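Local coordinates for pancreatic lipase related protein 2 (Equus caballus, PDB 1W52) that probably hydrolyses the ester bonds of galactolipids and triacylglycerols, releasing fatty acids, at residues 176-188 and 213-225. Numbering follows the deposited sequence.
Sequences GLDPAEPCFQDAS and PSLGFGMSQKVGH
Gln221, its CG anti to the backbone N (chi1 -174°) and its chain nearly straight beyond, meets Asp186 with its end, while Gln185, also anti at chi1 (-161°) but bent at chi2, runs past it in the opposite direction. The two amide planes stand 47° apart. Both segments belong to the alpha/beta-hydrolase fold: 176-188 leaves strand 173-177 carrying Asp178, the predicted acid of the charge relay, and 213-225 lies in the loop between strands 201-204 and 226-230. Gln221 OE1 takes the backbone N-H of Asp186 at 3.0 Å, with the donor above the carbonyl plane. An alanine in place of Gln221 is likely to leave that N-H without its acceptor and open a gap beside the Gln185 side chain. Deeper in, Ala180 and Gly218 form a single beta bridge, made by Met219 N to Pro179 O at 3.1 Å and Glu181 N to Phe217 O at 2.8 Å. Met219 lays its thioether along the 179-181 backbone; SD lies 3.9 Å from Pro179 CB, and the bend at the sulfur brings CE near Gln185 CA. His158 of helix 155-166, which follows the predicted nucleophile Ser154, is hydrogen-bonded through NE2 to Ala180 O, and its ring stacks on that of Phe184. The Asp178 carboxylate is held by His265 through OD2 and by the Thr206 N-H through OD1; OD2 also lies 3.3 Å from Gly218 CA. The Phe217 side chain touches the bound detergent, so the loop that packs on the turn carrying Asp178 also contributes to the detergent site, probably part of the lipid-binding pocket. The extended Glu181 side chain brings OE1 near the Gly216 and Gly218 carbonyl oxygens without bonding to them; OE1 accepts the backbone N-H of Met211.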
ATOM      1  N   GLY A 176      -5.602  -6.232   2.593  1.00 18.80           N
ATOM      2  CA  GLY A 176      -5.736  -5.402   3.786  1.00 18.02           C
ATOM      3  C   GLY A 176      -5.047  -4.052   3.641  1.00 16.97           C
ATOM      4  O   GLY A 176      -3.845  -3.986   3.664  1.00 16.67           O
ATOM      5  N   LEU A 177      -5.794  -2.978   3.470  1.00 16.35           N
ATOM      6  CA  LEU A 177      -5.199  -1.644   3.426  1.00 16.44           C
ATOM      7  C   LEU A 177      -5.050  -1.058   4.840  1.00 16.72           C
ATOM      8  O   LEU A 177      -6.032  -0.646   5.486  1.00 15.50           O
ATOM      9  CB  LEU A 177      -6.043  -0.744   2.557  1.00 16.53           C
ATOM     10  CG  LEU A 177      -6.179  -1.270   1.142  1.00 15.56           C
ATOM     11  CD1 LEU A 177      -6.565  -0.107   0.336  1.00 17.49           C
ATOM     12  CD2 LEU A 177      -4.882  -1.821   0.576  1.00 15.60           C
ATOM     13  N   ASP A 178      -3.795  -1.066   5.293  1.00 16.94           N
ATOM     14  CA  ASP A 178      -3.400  -0.790   6.685  1.00 17.66           C
ATOM     15  C   ASP A 178      -4.391  -1.247   7.753  1.00 17.80           C
ATOM     16  O   ASP A 178      -5.144  -0.468   8.348  1.00 16.58           O
ATOM     17  CB  ASP A 178      -3.097   0.672   6.865  1.00 18.27           C
ATOM     18  CG  ASP A 178      -2.256   0.949   8.094  1.00 21.03           C
ATOM     19  OD1 ASP A 178      -1.184   0.270   8.347  1.00 24.20           O
ATOM     20  OD2 ASP A 178      -2.628   1.874   8.852  1.00 23.79           O
ATOM     21  N   PRO A 179      -4.378  -2.546   8.001  1.00 18.13           N
ATOM     22  CA  PRO A 179      -5.302  -3.136   8.976  1.00 17.97           C
ATOM     23  C   PRO A 179      -5.145  -2.458  10.330  1.00 18.10           C
ATOM     24  O   PRO A 179      -4.044  -2.194  10.764  1.00 17.69           O
ATOM     25  CB  PRO A 179      -4.858  -4.589   9.050  1.00 17.91           C
ATOM     26  CG  PRO A 179      -4.061  -4.826   7.757  1.00 17.39           C
ATOM     27  CD  PRO A 179      -3.485  -3.530   7.355  1.00 17.41           C
ATOM     28  N   ALA A 180      -6.258  -2.213  10.999  1.00 18.90           N
ATOM     29  CA  ALA A 180      -6.248  -1.536  12.282  1.00 19.08           C
ATOM     30  C   ALA A 180      -5.448  -2.324  13.299  1.00 19.20           C
ATOM     31  O   ALA A 180      -5.453  -3.560  13.263  1.00 19.37           O
ATOM     32  CB  ALA A 180      -7.654  -1.365  12.770  1.00 19.07           C
ATOM     33  N   GLU A 181      -4.785  -1.600  14.200  1.00 19.13           N
ATOM     34  CA  GLU A 181      -4.045  -2.198  15.298  1.00 19.18           C
ATOM     35  C   GLU A 181      -4.881  -2.431  16.563  1.00 19.11           C
ATOM     36  O   GLU A 181      -5.025  -3.558  16.964  1.00 17.45           O
ATOM     37  CB  GLU A 181      -2.814  -1.374  15.633  1.00 19.25           C
ATOM     38  CG  GLU A 181      -1.983  -2.050  16.696  1.00 20.00           C
ATOM     39  CD  GLU A 181      -0.674  -1.358  16.987  1.00 20.98           C
ATOM     40  OE1 GLU A 181      -0.171  -0.488  16.166  1.00 22.52           O
ATOM     41  OE2 GLU A 181      -0.144  -1.742  18.048  1.00 19.47           O
ATOM     42  N   PRO A 182      -5.398  -1.372  17.207  1.00 20.39           N
ATOM     43  CA  PRO A 182      -6.162  -1.508  18.462  1.00 20.98           C
ATOM     44  C   PRO A 182      -7.164  -2.626  18.439  1.00 21.93           C
ATOM     45  O   PRO A 182      -8.016  -2.587  17.577  1.00 24.20           O
ATOM     46  CB  PRO A 182      -6.945  -0.214  18.517  1.00 20.22           C
ATOM     47  CG  PRO A 182      -6.095   0.749  17.840  1.00 19.47           C
ATOM     48  CD  PRO A 182      -5.350   0.040  16.788  1.00 19.85           C
ATOM     49  N   CYS A 183      -7.088  -3.576  19.366  1.00 22.35           N
ATOM     50  CA  CYS A 183      -8.026  -4.699  19.437  1.00 22.35           C
ATOM     51  C   CYS A 183      -7.735  -5.862  18.504  1.00 21.89           C
ATOM     52  O   CYS A 183      -8.387  -6.856  18.616  1.00 22.82           O
ATOM     53  CB  CYS A 183      -9.451  -4.248  19.200  1.00 22.73           C
ATOM     54  SG  CYS A 183      -9.921  -2.969  20.328  1.00 24.64           S
ATOM     55  N   PHE A 184      -6.721  -5.771  17.656  1.00 21.04           N
ATOM     56  CA  PHE A 184      -6.396  -6.801  16.688  1.00 20.00           C
ATOM     57  C   PHE A 184      -4.935  -7.242  16.775  1.00 21.01           C
ATOM     58  O   PHE A 184      -4.632  -8.393  16.948  1.00 20.40           O
ATOM     59  CB  PHE A 184      -6.676  -6.255  15.303  1.00 19.30           C
ATOM     60  CG  PHE A 184      -8.095  -5.851  15.079  1.00 16.05           C
ATOM     61  CD1 PHE A 184      -9.053  -6.795  14.860  1.00 15.50           C
ATOM     62  CD2 PHE A 184      -8.467  -4.535  15.053  1.00 16.18           C
ATOM     63  CE1 PHE A 184     -10.343  -6.441  14.617  1.00 14.99           C
ATOM     64  CE2 PHE A 184      -9.796  -4.155  14.796  1.00 14.94           C
ATOM     65  CZ  PHE A 184     -10.725  -5.122  14.584  1.00 14.90           C
ATOM     66  N   GLN A 185      -3.979  -6.356  16.641  1.00 23.65           N
ATOM     67  CA  GLN A 185      -2.599  -6.840  16.781  1.00 25.30           C
ATOM     68  C   GLN A 185      -2.509  -7.841  17.947  1.00 27.74           C
ATOM     69  O   GLN A 185      -3.091  -7.620  19.020  1.00 27.29           O
ATOM     70  CB  GLN A 185      -1.598  -5.700  16.974  1.00 24.29           C
ATOM     71  CG  GLN A 185      -0.191  -6.133  16.673  1.00 21.57           C
ATOM     72  CD  GLN A 185       0.548  -5.130  15.807  1.00 19.82           C
ATOM     73  OE1 GLN A 185       0.029  -4.633  14.811  1.00 18.49           O
ATOM     74  NE2 GLN A 185       1.760  -4.850  16.167  1.00 16.17           N
ATOM     75  N   ASP A 186      -1.796  -8.944  17.688  1.00 31.16           N
ATOM     76  CA  ASP A 186      -1.607 -10.111  18.612  1.00 33.02           C
ATOM     77  C   ASP A 186      -2.923 -10.624  19.221  1.00 33.38           C
ATOM     78  O   ASP A 186      -3.097 -10.676  20.403  1.00 33.62           O
ATOM     79  CB  ASP A 186      -0.627  -9.795  19.728  1.00 33.19           C
ATOM     80  CG  ASP A 186       0.623  -9.079  19.252  1.00 36.09           C
ATOM     81  OD1 ASP A 186       1.082  -9.269  18.072  1.00 38.76           O
ATOM     82  OD2 ASP A 186       1.239  -8.314  20.054  1.00 39.59           O
ATOM     83  N   ALA A 187      -3.873 -10.951  18.380  1.00 34.06           N
ATOM     84  CA  ALA A 187      -5.093 -11.566  18.846  1.00 34.77           C
ATOM     85  C   ALA A 187      -5.378 -12.871  18.048  1.00 36.04           C
ATOM     86  O   ALA A 187      -4.693 -13.179  17.070  1.00 35.65           O
ATOM     87  CB  ALA A 187      -6.232 -10.590  18.760  1.00 33.91           C
ATOM     88  N   SER A 188      -6.344 -13.657  18.515  1.00 37.35           N
ATOM     89  CA  SER A 188      -6.723 -14.854  17.807  1.00 38.57           C
ATOM     90  C   SER A 188      -6.995 -14.434  16.391  1.00 38.98           C
ATOM     91  O   SER A 188      -7.475 -13.311  16.157  1.00 38.96           O
ATOM     92  CB  SER A 188      -8.005 -15.449  18.370  1.00 39.29           C
ATOM     93  OG  SER A 188      -8.260 -16.710  17.774  1.00 41.38           O
ATOM     94  N   PRO A 213       1.506   4.108  23.662  1.00 45.17           N
ATOM     95  CA  PRO A 213       2.150   5.413  23.689  1.00 45.76           C
ATOM     96  C   PRO A 213       2.664   5.804  22.353  1.00 42.52           C
ATOM     97  O   PRO A 213       3.864   5.541  22.288  1.00 43.33           O
ATOM     98  CB  PRO A 213       3.293   5.140  24.700  1.00 48.39           C
ATOM     99  CG  PRO A 213       2.484   4.169  25.905  1.00 50.55           C
ATOM    100  CD  PRO A 213       1.225   3.666  25.080  1.00 48.07           C
ATOM    101  N   SER A 214       1.883   6.327  21.375  1.00 37.00           N
ATOM    102  CA  SER A 214       2.480   6.692  20.041  1.00 33.35           C
ATOM    103  C   SER A 214       1.568   6.835  18.774  1.00 30.87           C
ATOM    104  O   SER A 214       1.911   7.483  17.755  1.00 29.16           O
ATOM    105  CB  SER A 214       3.620   5.710  19.722  1.00 33.09           C
ATOM    106  OG  SER A 214       4.116   5.833  18.435  1.00 30.76           O
ATOM    107  N   LEU A 215       0.424   6.177  18.823  1.00 28.30           N
ATOM    108  CA  LEU A 215      -0.689   6.433  17.901  1.00 25.59           C
ATOM    109  C   LEU A 215      -0.519   5.983  16.432  1.00 25.48           C
ATOM    110  O   LEU A 215      -1.023   6.589  15.536  1.00 25.22           O
ATOM    111  CB  LEU A 215      -1.090   7.899  18.002  1.00 23.87           C
ATOM    112  CG  LEU A 215      -2.252   8.132  18.994  1.00 21.36           C
ATOM    113  CD1 LEU A 215      -1.966   7.659  20.394  1.00 17.15           C
ATOM    114  CD2 LEU A 215      -2.713   9.629  19.030  1.00 20.27           C
ATOM    115  N   GLY A 216       0.171   4.894  16.197  1.00 25.66           N
ATOM    116  CA  GLY A 216       0.218   4.324  14.884  1.00 25.72           C
ATOM    117  C   GLY A 216      -0.895   3.294  14.718  1.00 25.81           C
ATOM    118  O   GLY A 216      -0.737   2.053  15.016  1.00 25.98           O
ATOM    119  N   PHE A 217      -1.992   3.831  14.188  1.00 24.52           N
ATOM    120  CA  PHE A 217      -3.236   3.117  13.939  1.00 24.38           C
ATOM    121  C   PHE A 217      -3.113   1.814  13.173  1.00 24.98           C
ATOM    122  O   PHE A 217      -3.990   0.948  13.257  1.00 24.05           O
ATOM    123  CB  PHE A 217      -4.185   4.047  13.188  1.00 24.08           C
ATOM    124  CG  PHE A 217      -4.695   5.179  14.031  1.00 24.19           C
ATOM    125  CD1 PHE A 217      -5.323   4.928  15.264  1.00 24.95           C
ATOM    126  CD2 PHE A 217      -4.528   6.495  13.633  1.00 21.35           C
ATOM    127  CE1 PHE A 217      -5.761   5.961  16.036  1.00 23.20           C
ATOM    128  CE2 PHE A 217      -4.998   7.510  14.393  1.00 18.60           C
ATOM    129  CZ  PHE A 217      -5.597   7.251  15.579  1.00 22.31           C
ATOM    130  N   GLY A 218      -2.036   1.702  12.398  1.00 26.20           N
ATOM    131  CA  GLY A 218      -1.688   0.478  11.693  1.00 26.60           C
ATOM    132  C   GLY A 218      -0.945  -0.593  12.483  1.00 26.98           C
ATOM    133  O   GLY A 218      -0.149  -0.309  13.459  1.00 27.59           O
ATOM    134  N   MET A 219      -1.196  -1.818  12.013  1.00 26.72           N
ATOM    135  CA  MET A 219      -0.592  -3.027  12.527  1.00 27.17           C
ATOM    136  C   MET A 219       0.777  -3.139  11.978  1.00 26.34           C
ATOM    137  O   MET A 219       0.959  -2.985  10.787  1.00 26.35           O
ATOM    138  CB  MET A 219      -1.345  -4.277  12.066  1.00 27.67           C
ATOM    139  CG  MET A 219      -2.681  -4.422  12.677  1.00 30.45           C
ATOM    140  SD  MET A 219      -3.452  -6.003  12.399  1.00 34.58           S
ATOM    141  CE  MET A 219      -2.306  -6.991  13.077  1.00 37.02           C
ATOM    142  N   SER A 220       1.730  -3.433  12.839  1.00 26.07           N
ATOM    143  CA  SER A 220       3.080  -3.776  12.417  1.00 26.46           C
ATOM    144  C   SER A 220       3.220  -5.286  12.067  1.00 25.94           C
ATOM    145  O   SER A 220       4.055  -5.687  11.257  1.00 26.41           O
ATOM    146  CB  SER A 220       4.019  -3.433  13.555  1.00 26.70           C
ATOM    147  OG  SER A 220       3.681  -4.170  14.728  1.00 29.12           O
ATOM    148  N   GLN A 221       2.400  -6.094  12.724  1.00 24.71           N
ATOM    149  CA  GLN A 221       2.313  -7.525  12.521  1.00 24.00           C
ATOM    150  C   GLN A 221       2.071  -7.959  11.108  1.00 22.59           C
ATOM    151  O   GLN A 221       1.109  -7.537  10.502  1.00 22.45           O
ATOM    152  CB  GLN A 221       1.151  -8.042  13.346  1.00 24.26           C
ATOM    153  CG  GLN A 221       1.023  -9.528  13.357  1.00 26.10           C
ATOM    154  CD  GLN A 221       0.186 -10.069  14.553  1.00 29.32           C
ATOM    155  OE1 GLN A 221      -0.923  -9.589  14.843  1.00 30.10           O
ATOM    156  NE2 GLN A 221       0.717 -11.084  15.218  1.00 31.53           N
ATOM    157  N   LYS A 222       2.903  -8.863  10.604  1.00 21.27           N
ATOM    158  CA  LYS A 222       2.635  -9.429   9.284  1.00 20.47           C
ATOM    159  C   LYS A 222       1.393 -10.304   9.318  1.00 18.66           C
ATOM    160  O   LYS A 222       1.251 -11.110  10.206  1.00 18.64           O
ATOM    161  CB  LYS A 222       3.807 -10.248   8.815  1.00 20.78           C
ATOM    162  CG  LYS A 222       4.946  -9.427   8.244  1.00 21.87           C
ATOM    163  CD  LYS A 222       6.074  -9.524   9.206  1.00 24.27           C
ATOM    164  CE  LYS A 222       7.205  -8.589   8.867  1.00 25.84           C
ATOM    165  NZ  LYS A 222       8.442  -9.312   8.601  1.00 25.11           N
ATOM    166  N   VAL A 223       0.470 -10.114   8.391  1.00 17.70           N
ATOM    167  CA  VAL A 223      -0.777 -10.906   8.377  1.00 16.87           C
ATOM    168  C   VAL A 223      -1.212 -11.398   7.027  1.00 17.52           C
ATOM    169  O   VAL A 223      -2.350 -11.712   6.867  1.00 17.37           O
ATOM    170  CB  VAL A 223      -1.972 -10.113   8.933  1.00 14.97           C
ATOM    171  CG1 VAL A 223      -1.655  -9.584  10.271  1.00 14.04           C
ATOM    172  CG2 VAL A 223      -2.290  -8.992   8.039  1.00 15.54           C
ATOM    173  N   GLY A 224      -0.316 -11.463   6.065  1.00 19.92           N
ATOM    174  CA  GLY A 224      -0.687 -11.766   4.695  1.00 21.74           C
ATOM    175  C   GLY A 224       0.266 -12.800   4.177  1.00 23.46           C
ATOM    176  O   GLY A 224       1.228 -13.152   4.870  1.00 24.31           O
ATOM    177  N   HIS A 225       0.009 -13.312   2.979  1.00 24.52           N
ATOM    178  CA  HIS A 225       1.059 -14.051   2.289  1.00 25.39           C
ATOM    179  C   HIS A 225       2.130 -13.041   1.919  1.00 25.57           C
ATOM    180  O   HIS A 225       3.321 -13.347   1.879  1.00 25.29           O
ATOM    181  CB  HIS A 225       0.516 -14.809   1.078  1.00 25.59           C
ATOM    182  CG  HIS A 225      -0.570 -15.754   1.453  1.00 26.16           C
ATOM    183  ND1 HIS A 225      -1.905 -15.409   1.350  1.00 26.78           N
ATOM    184  CD2 HIS A 225      -0.536 -16.976   2.030  1.00 24.12           C
ATOM    185  CE1 HIS A 225      -2.651 -16.398   1.803  1.00 23.34           C
ATOM    186  NE2 HIS A 225      -1.847 -17.349   2.243  1.00 25.15           N
TER